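Local structure of prephenate dehydratase (Arthrobacter aurescens, 3MWB) at residues 7-12 with 52-58; 141-145 with 164-168. The protein probably catalyses the conversion of prephenate to phenylpyruvate, carbon dioxide and water on the route to L-phenylalanine, and binds L-phenylalanine. Residues are numbered along the deposited sequence.

Interaction 1 (7-12 with 52-58); sequences VTYTFL and ADAAMVP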
ATOM      1  N   VAL A   7     -27.095 -40.517  -5.001  1.00 42.22           N
ATOM      2  CA  VAL A   7     -26.666 -39.087  -5.206  1.00 41.28           C
ATOM      3  C   VAL A   7     -27.817 -38.095  -5.492  1.00 38.12           C
ATOM      4  O   VAL A   7     -28.599 -38.278  -6.427  1.00 38.08           O
ATOM      5  CB  VAL A   7     -25.496 -38.981  -6.248  1.00 43.67           C
ATOM      6  CG1 VAL A   7     -25.569 -40.109  -7.288  1.00 46.70           C
ATOM      7  CG2 VAL A   7     -25.434 -37.595  -6.913  1.00 41.63           C
ATOM      8  N   THR A   8     -27.905 -37.036  -4.686  1.00 35.36           N
ATOM      9  CA  THR A   8     -29.059 -36.152  -4.714  1.00 32.54           C
ATOM     10  C   THR A   8     -28.628 -34.703  -4.897  1.00 30.28           C
ATOM     11  O   THR A   8     -27.818 -34.197  -4.141  1.00 29.95           O
ATOM     12  CB  THR A   8     -29.874 -36.264  -3.395  1.00 31.85           C
ATOM     13  OG1 THR A   8     -30.190 -37.638  -3.132  1.00 35.52           O
ATOM     14  CG2 THR A   8     -31.166 -35.464  -3.477  1.00 29.56           C
ATOM     15  N   TYR A   9     -29.179 -34.047  -5.901  1.00 28.90           N
ATOM     16  CA  TYR A   9     -28.944 -32.638  -6.100  1.00 27.92           C
ATOM     17  C   TYR A   9     -30.197 -31.854  -5.823  1.00 26.34           C
ATOM     18  O   TYR A   9     -31.305 -32.319  -6.104  1.00 26.22           O
ATOM     19  CB  TYR A   9     -28.542 -32.379  -7.544  1.00 28.86           C
ATOM     20  CG  TYR A   9     -27.213 -32.949  -7.925  1.00 32.63           C
ATOM     21  CD1 TYR A   9     -26.048 -32.543  -7.275  1.00 34.26           C
ATOM     22  CD2 TYR A   9     -27.107 -33.889  -8.951  1.00 35.21           C
ATOM     23  CE1 TYR A   9     -24.818 -33.067  -7.629  1.00 36.51           C
ATOM     24  CE2 TYR A   9     -25.874 -34.420  -9.309  1.00 38.12           C
ATOM     25  CZ  TYR A   9     -24.738 -34.002  -8.646  1.00 38.86           C
ATOM     26  OH  TYR A   9     -23.517 -34.512  -9.005  1.00 40.63           O
ATOM     27  N   THR A  10     -30.022 -30.662  -5.271  1.00 24.98           N
ATOM     28  CA  THR A  10     -31.055 -29.669  -5.302  1.00 23.88           C
ATOM     29  C   THR A  10     -30.620 -28.557  -6.271  1.00 24.42           C
ATOM     30  O   THR A  10     -29.463 -28.492  -6.680  1.00 24.95           O
ATOM     31  CB  THR A  10     -31.364 -29.087  -3.914  1.00 23.03           C
ATOM     32  OG1 THR A  10     -30.217 -28.398  -3.404  1.00 22.20           O
ATOM     33  CG2 THR A  10     -31.776 -30.207  -2.928  1.00 23.98           C
ATOM     34  N   PHE A  11     -31.566 -27.708  -6.639  1.00 24.19           N
ATOM     35  CA  PHE A  11     -31.313 -26.570  -7.508  1.00 24.79           C
ATOM     36  C   PHE A  11     -32.447 -25.592  -7.347  1.00 24.82           C
ATOM     37  O   PHE A  11     -33.519 -25.942  -6.822  1.00 24.70           O
ATOM     38  CB  PHE A  11     -31.161 -26.978  -8.979  1.00 25.86           C
ATOM     39  CG  PHE A  11     -32.389 -27.604  -9.588  1.00 25.63           C
ATOM     40  CD1 PHE A  11     -32.693 -28.945  -9.364  1.00 26.19           C
ATOM     41  CD2 PHE A  11     -33.235 -26.856 -10.404  1.00 25.80           C
ATOM     42  CE1 PHE A  11     -33.806 -29.517  -9.940  1.00 27.17           C
ATOM     43  CE2 PHE A  11     -34.358 -27.426 -10.985  1.00 25.88           C
ATOM     44  CZ  PHE A  11     -34.648 -28.753 -10.754  1.00 28.27           C
ATOM     45  N   LEU A  12     -32.201 -24.362  -7.791  1.00 24.55           N
ATOM     46  CA  LEU A  12     -33.211 -23.329  -7.764  1.00 25.12           C
ATOM     47  C   LEU A  12     -34.275 -23.691  -8.802  1.00 25.29           C
ATOM     48  O   LEU A  12     -33.993 -23.754  -9.993  1.00 26.03           O
ATOM     49  CB  LEU A  12     -32.595 -21.956  -8.063  1.00 24.91           C
ATOM     50  CG  LEU A  12     -33.524 -20.736  -7.983  1.00 25.82           C
ATOM     51  CD1 LEU A  12     -34.120 -20.548  -6.582  1.00 24.00           C
ATOM     52  CD2 LEU A  12     -32.790 -19.463  -8.410  1.00 25.13           C
ATOM     53  N   ALA A  52     -29.145 -33.684   0.881  1.00 25.64           N
ATOM     54  CA  ALA A  52     -28.767 -33.618  -0.528  1.00 24.85           C
ATOM     55  C   ALA A  52     -27.259 -33.547  -0.593  1.00 23.50           C
ATOM     56  O   ALA A  52     -26.614 -33.049   0.326  1.00 23.34           O
ATOM     57  CB  ALA A  52     -29.391 -32.394  -1.214  1.00 22.64           C
ATOM     58  N   ASP A  53     -26.685 -34.036  -1.673  1.00 24.90           N
ATOM     59  CA  ASP A  53     -25.236 -34.012  -1.784  1.00 25.58           C
ATOM     60  C   ASP A  53     -24.702 -32.647  -2.181  1.00 23.37           C
ATOM     61  O   ASP A  53     -23.685 -32.221  -1.663  1.00 23.50           O
ATOM     62  CB  ASP A  53     -24.763 -35.082  -2.745  1.00 28.81           C
ATOM     63  CG  ASP A  53     -25.052 -36.461  -2.226  1.00 33.27           C
ATOM     64  OD1 ASP A  53     -24.461 -36.828  -1.184  1.00 34.72           O
ATOM     65  OD2 ASP A  53     -25.892 -37.159  -2.835  1.00 37.70           O
ATOM     66  N   ALA A  54     -25.380 -31.976  -3.103  1.00 22.83           N
ATOM     67  CA  ALA A  54     -24.904 -30.695  -3.596  1.00 21.04           C
ATOM     68  C   ALA A  54     -26.083 -29.892  -4.109  1.00 21.00           C
ATOM     69  O   ALA A  54     -27.120 -30.461  -4.462  1.00 21.98           O
ATOM     70  CB  ALA A  54     -23.877 -30.909  -4.693  1.00 23.57           C
ATOM     71  N   ALA A  55     -25.921 -28.573  -4.159  1.00 19.11           N
ATOM     72  CA  ALA A  55     -26.977 -27.692  -4.623  1.00 18.52           C
ATOM     73  C   ALA A  55     -26.435 -26.837  -5.764  1.00 19.07           C
ATOM     74  O   ALA A  55     -25.354 -26.282  -5.640  1.00 18.62           O
ATOM     75  CB  ALA A  55     -27.444 -26.800  -3.488  1.00 16.58           C
HETATM   76  N   MSE A  56     -27.183 -26.749  -6.862  1.00 20.39           N
HETATM   77  CA  MSE A  56     -26.789 -25.965  -8.020  1.00 21.78           C
HETATM   78  C   MSE A  56     -27.509 -24.616  -8.007  1.00 21.08           C
HETATM   79  O   MSE A  56     -28.735 -24.551  -8.166  1.00 20.56           O
HETATM   80  CB  MSE A  56     -27.096 -26.711  -9.318  1.00 25.02           C
HETATM   81  CG  MSE A  56     -26.570 -26.004 -10.580  1.00 30.15           C
HETATM   82 SE   MSE A  56     -24.586 -25.962 -10.678  1.00 38.23          SE
HETATM   83  CE  MSE A  56     -24.146 -27.771 -11.252  1.00 40.65           C
ATOM     84  N   VAL A  57     -26.737 -23.548  -7.822  1.00 21.17           N
ATOM     85  CA  VAL A  57     -27.310 -22.220  -7.666  1.00 21.71           C
ATOM     86  C   VAL A  57     -26.582 -21.206  -8.532  1.00 24.76           C
ATOM     87  O   VAL A  57     -25.377 -21.351  -8.760  1.00 25.99           O
ATOM     88  CB  VAL A  57     -27.331 -21.782  -6.173  1.00 19.97           C
ATOM     89  CG1 VAL A  57     -28.242 -22.713  -5.347  1.00 20.61           C
ATOM     90  CG2 VAL A  57     -25.909 -21.747  -5.570  1.00 19.73           C
ATOM     91  N   PRO A  58     -27.300 -20.171  -9.018  1.00 21.80           N
ATOM     92  CA  PRO A  58     -26.647 -19.187  -9.878  1.00 22.37           C
ATOM     93  C   PRO A  58     -25.825 -18.206  -9.053  1.00 23.00           C
ATOM     94  O   PRO A  58     -26.164 -17.926  -7.896  1.00 22.42           O
ATOM     95  CB  PRO A  58     -27.824 -18.460 -10.526  1.00 22.60           C
ATOM     96  CG  PRO A  58     -28.914 -18.501  -9.492  1.00 21.91           C
ATOM     97  CD  PRO A  58     -28.689 -19.775  -8.678  1.00 21.68           C
TER
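Strands 8-12 and 54-58 are parallel neighbours, their axes 4.5 Å apart at 20°, in a mixed sheet of the dehydratase domain. The strand order 33-37, 8-12, 54-60 is the 2-1-3 start expected of the type 2 periplasmic-binding-protein fold to which the family belongs. Thr10 anchors the ladder by bonding to both sides of its bridge partner Ala55: Thr10 N donates to Ala54 O (3.0 Å) and Thr10 O accepts from Met56 N (2.9 Å). Its side chain and that of Ala55 face helix 40-48, where Thr10 OG1 hydrogen-bonds Ala43 O; Thr10 CG2 rests 3.7 Å from Ala52 CB. Tyr9, Phe11, Ala54 and Met56 point to the other face, where Tyr9, Phe11 and Met56 meet Leu23 of helix 18-23; across the strands Tyr9 CD1 lies 3.7 Å from Ala54 CB.

At the N-terminal end the ladder gives way to bonds between Thr8 and Asp53, its last rung, Ala54 N to Thr8 O, being weak at 3.5 Å. Thr8 O also receives Asp53 N at 2.7 Å. The Asp53 carboxylate takes the Thr8 amide, while Ala52 O is bonded to Arg189: Thr8 N to Asp53 OD2 measures 2.7 Å, with 159° at the hydrogen.

Interaction 2 (141-145 with 164-168); sequences AMGLL and QPGLN
Segment 141-145 is the C-terminal part of helix 137-143 and the residues that follow, all with negative phi and psi; two i to i+3 bonds tighten it, Leu144 N to Ala141 O (3.2 Å) and Leu145 N to Met142 O (3.1 Å). Segment 164-168 is a type I beta turn, Gln164 to Leu167, leading from helix 158-163 into strand 168-171. Its central residues have phi/psi of -60/-37 (Pro165) and -72/-2 (Gly166), and Leu167 N closes it on Gln164 O at 3.0 Å. Gln164 (-101/112) and Leu167 (-110/125) are extended. Leu145 CA and Gly166 CA approach most closely (6.7 Å); Met142 CA and Gln164 CA are 8.6 Å apart. The contact packs the helix end against this turn beside the second mixed sheet of the periplasmic-binding-protein-like dehydratase region, Ala141 touching Cys156 and Leu144 touching Ala154 and Val95. With no hydrogen bond between the segments, it rests on van der Waals contacts, mostly of side chains.

Leu144, Leu145 and Leu167 are all mt rotamers with CA-to-CB bonds directed at the opposite segment. Leu145 CD2 is 3.8 Å from Gly166 CA; an ideal CB on Gly166 would clash with that methyl at 2.5 Å. Leu145 CD1 lies 3.8 Å from Gln164 OE1. Selenomethionine Met142, mmm, brings SE within 3.7 Å of Gln164 CG. Gln164 and Leu167, together with Ala161, form a Mg(2+) site seen in a crystal structure of this protein, though unoccupied in this chain. Leu167, the most buried by the contact, also touches Val95. Its CD1 is 3.9 Å from Ala141 CB, while CD2 sits 3.9 Å from Leu144 CD1 and 3.5 Å from Ala141 O.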
ATOM      1  N   ALA A 141     -43.737 -20.286 -19.165  1.00 40.49           N
ATOM      2  CA  ALA A 141     -43.970 -21.328 -20.148  1.00 41.05           C
ATOM      3  C   ALA A 141     -45.117 -22.260 -19.744  1.00 41.49           C
ATOM      4  O   ALA A 141     -46.020 -22.509 -20.560  1.00 41.86           O
ATOM      5  CB  ALA A 141     -42.676 -22.128 -20.434  1.00 40.48           C
HETATM    6  N   MSE A 142     -45.073 -22.769 -18.507  1.00 40.22           N
HETATM    7  CA  MSE A 142     -46.084 -23.701 -17.983  1.00 44.12           C
HETATM    8  C   MSE A 142     -47.487 -23.099 -17.884  1.00 45.46           C
HETATM    9  O   MSE A 142     -48.490 -23.818 -17.995  1.00 47.73           O
HETATM   10  CB  MSE A 142     -45.659 -24.268 -16.617  1.00 46.83           C
HETATM   11  CG  MSE A 142     -44.376 -25.104 -16.662  1.00 48.89           C
HETATM   12 SE   MSE A 142     -44.426 -26.636 -17.902  1.00 57.29          SE
HETATM   13  CE  MSE A 142     -45.364 -27.904 -16.749  1.00 59.03           C
ATOM     14  N   GLY A 143     -47.552 -21.786 -17.668  1.00 44.48           N
ATOM     15  CA  GLY A 143     -48.820 -21.057 -17.629  1.00 45.89           C
ATOM     16  C   GLY A 143     -49.616 -21.186 -18.923  1.00 46.16           C
ATOM     17  O   GLY A 143     -50.843 -21.152 -18.903  1.00 48.60           O
ATOM     18  N   LEU A 144     -48.914 -21.351 -20.044  1.00 44.15           N
ATOM     19  CA  LEU A 144     -49.546 -21.558 -21.354  1.00 44.84           C
ATOM     20  C   LEU A 144     -50.346 -22.864 -21.490  1.00 48.35           C
ATOM     21  O   LEU A 144     -51.172 -22.988 -22.397  1.00 49.75           O
ATOM     22  CB  LEU A 144     -48.505 -21.484 -22.472  1.00 42.07           C
ATOM     23  CG  LEU A 144     -47.777 -20.156 -22.703  1.00 39.37           C
ATOM     24  CD1 LEU A 144     -46.547 -20.389 -23.565  1.00 36.11           C
ATOM     25  CD2 LEU A 144     -48.692 -19.114 -23.327  1.00 37.69           C
ATOM     26  N   LEU A 145     -50.100 -23.835 -20.611  1.00 50.16           N
ATOM     27  CA  LEU A 145     -50.790 -25.128 -20.694  1.00 54.25           C
ATOM     28  C   LEU A 145     -52.138 -25.094 -19.970  1.00 58.37           C
ATOM     29  O   LEU A 145     -52.872 -26.084 -19.954  1.00 62.01           O
ATOM     30  CB  LEU A 145     -49.915 -26.265 -20.151  1.00 54.51           C
ATOM     31  CG  LEU A 145     -48.599 -26.546 -20.887  1.00 52.25           C
ATOM     32  CD1 LEU A 145     -47.650 -27.375 -20.027  1.00 51.78           C
ATOM     33  CD2 LEU A 145     -48.843 -27.215 -22.239  1.00 53.41           C
ATOM     34  N   GLN A 164     -41.966 -30.283 -22.982  1.00 48.89           N
ATOM     35  CA  GLN A 164     -43.422 -30.110 -22.981  1.00 49.47           C
ATOM     36  C   GLN A 164     -44.026 -30.222 -24.384  1.00 49.85           C
ATOM     37  O   GLN A 164     -43.800 -29.343 -25.227  1.00 47.39           O
ATOM     38  CB  GLN A 164     -43.823 -28.771 -22.338  1.00 47.16           C
ATOM     39  CG  GLN A 164     -43.412 -28.597 -20.875  1.00 47.51           C
ATOM     40  CD  GLN A 164     -43.939 -29.705 -19.957  1.00 51.44           C
ATOM     41  OE1 GLN A 164     -45.086 -30.144 -20.080  1.00 53.58           O
ATOM     42  NE2 GLN A 164     -43.099 -30.149 -19.030  1.00 51.46           N
ATOM     43  N   PRO A 165     -44.814 -31.295 -24.632  1.00 53.09           N
ATOM     44  CA  PRO A 165     -45.437 -31.506 -25.953  1.00 54.34           C
ATOM     45  C   PRO A 165     -46.372 -30.357 -26.349  1.00 52.82           C
ATOM     46  O   PRO A 165     -46.420 -29.964 -27.519  1.00 51.96           O
ATOM     47  CB  PRO A 165     -46.227 -32.814 -25.780  1.00 59.00           C
ATOM     48  CG  PRO A 165     -45.686 -33.451 -24.524  1.00 60.06           C
ATOM     49  CD  PRO A 165     -45.219 -32.327 -23.658  1.00 56.26           C
ATOM     50  N   GLY A 166     -47.082 -29.810 -25.365  1.00 52.48           N
ATOM     51  CA  GLY A 166     -48.024 -28.718 -25.592  1.00 52.08           C
ATOM     52  C   GLY A 166     -47.353 -27.389 -25.892  1.00 48.41           C
ATOM     53  O   GLY A 166     -48.025 -26.386 -26.133  1.00 47.91           O
ATOM     54  N   LEU A 167     -46.027 -27.366 -25.880  1.00 46.57           N
ATOM     55  CA  LEU A 167     -45.309 -26.125 -26.180  1.00 43.66           C
ATOM     56  C   LEU A 167     -44.607 -26.218 -27.523  1.00 43.55           C
ATOM     57  O   LEU A 167     -43.828 -27.136 -27.787  1.00 44.62           O
ATOM     58  CB  LEU A 167     -44.322 -25.744 -25.070  1.00 41.53           C
ATOM     59  CG  LEU A 167     -44.774 -25.423 -23.634  1.00 41.93           C
ATOM     60  CD1 LEU A 167     -43.550 -25.139 -22.764  1.00 40.11           C
ATOM     61  CD2 LEU A 167     -45.770 -24.261 -23.541  1.00 40.73           C
ATOM     62  N   ASN A 168     -44.915 -25.252 -28.369  1.00 42.97           N
ATOM     63  CA  ASN A 168     -44.367 -25.173 -29.706  1.00 43.53           C
ATOM     64  C   ASN A 168     -43.403 -24.009 -29.775  1.00 40.61           C
ATOM     65  O   ASN A 168     -43.707 -22.935 -29.257  1.00 38.99           O
ATOM     66  CB  ASN A 168     -45.498 -24.950 -30.712  1.00 45.91           C
ATOM     67  CG  ASN A 168     -45.008 -24.976 -32.141  1.00 48.00           C
ATOM     68  OD1 ASN A 168     -44.359 -25.936 -32.555  1.00 50.97           O
ATOM     69  ND2 ASN A 168     -45.312 -23.922 -32.904  1.00 46.77           N
TER

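How the interactions relate
Both contacts belong to the dehydratase region but serve different sheets: interaction 1 joins two strands of one, whereas interaction 2 links a helix end to a turn beside the other. Their centres are 25 Å apart and their nearest atoms about 12 Å, so they do not touch, and along the chain interaction 1 closes before interaction 2 opens. Interaction 1 lies nearer the middle of the chain (12 Å against 28 Å from its centre), has 8 of 12 touching residues buried and covers 497 Å². Interaction 2, peripheral and partly buried, covers 275 Å². The chemistry follows: directional backbone bonding dominates the first, van der Waals contact the second.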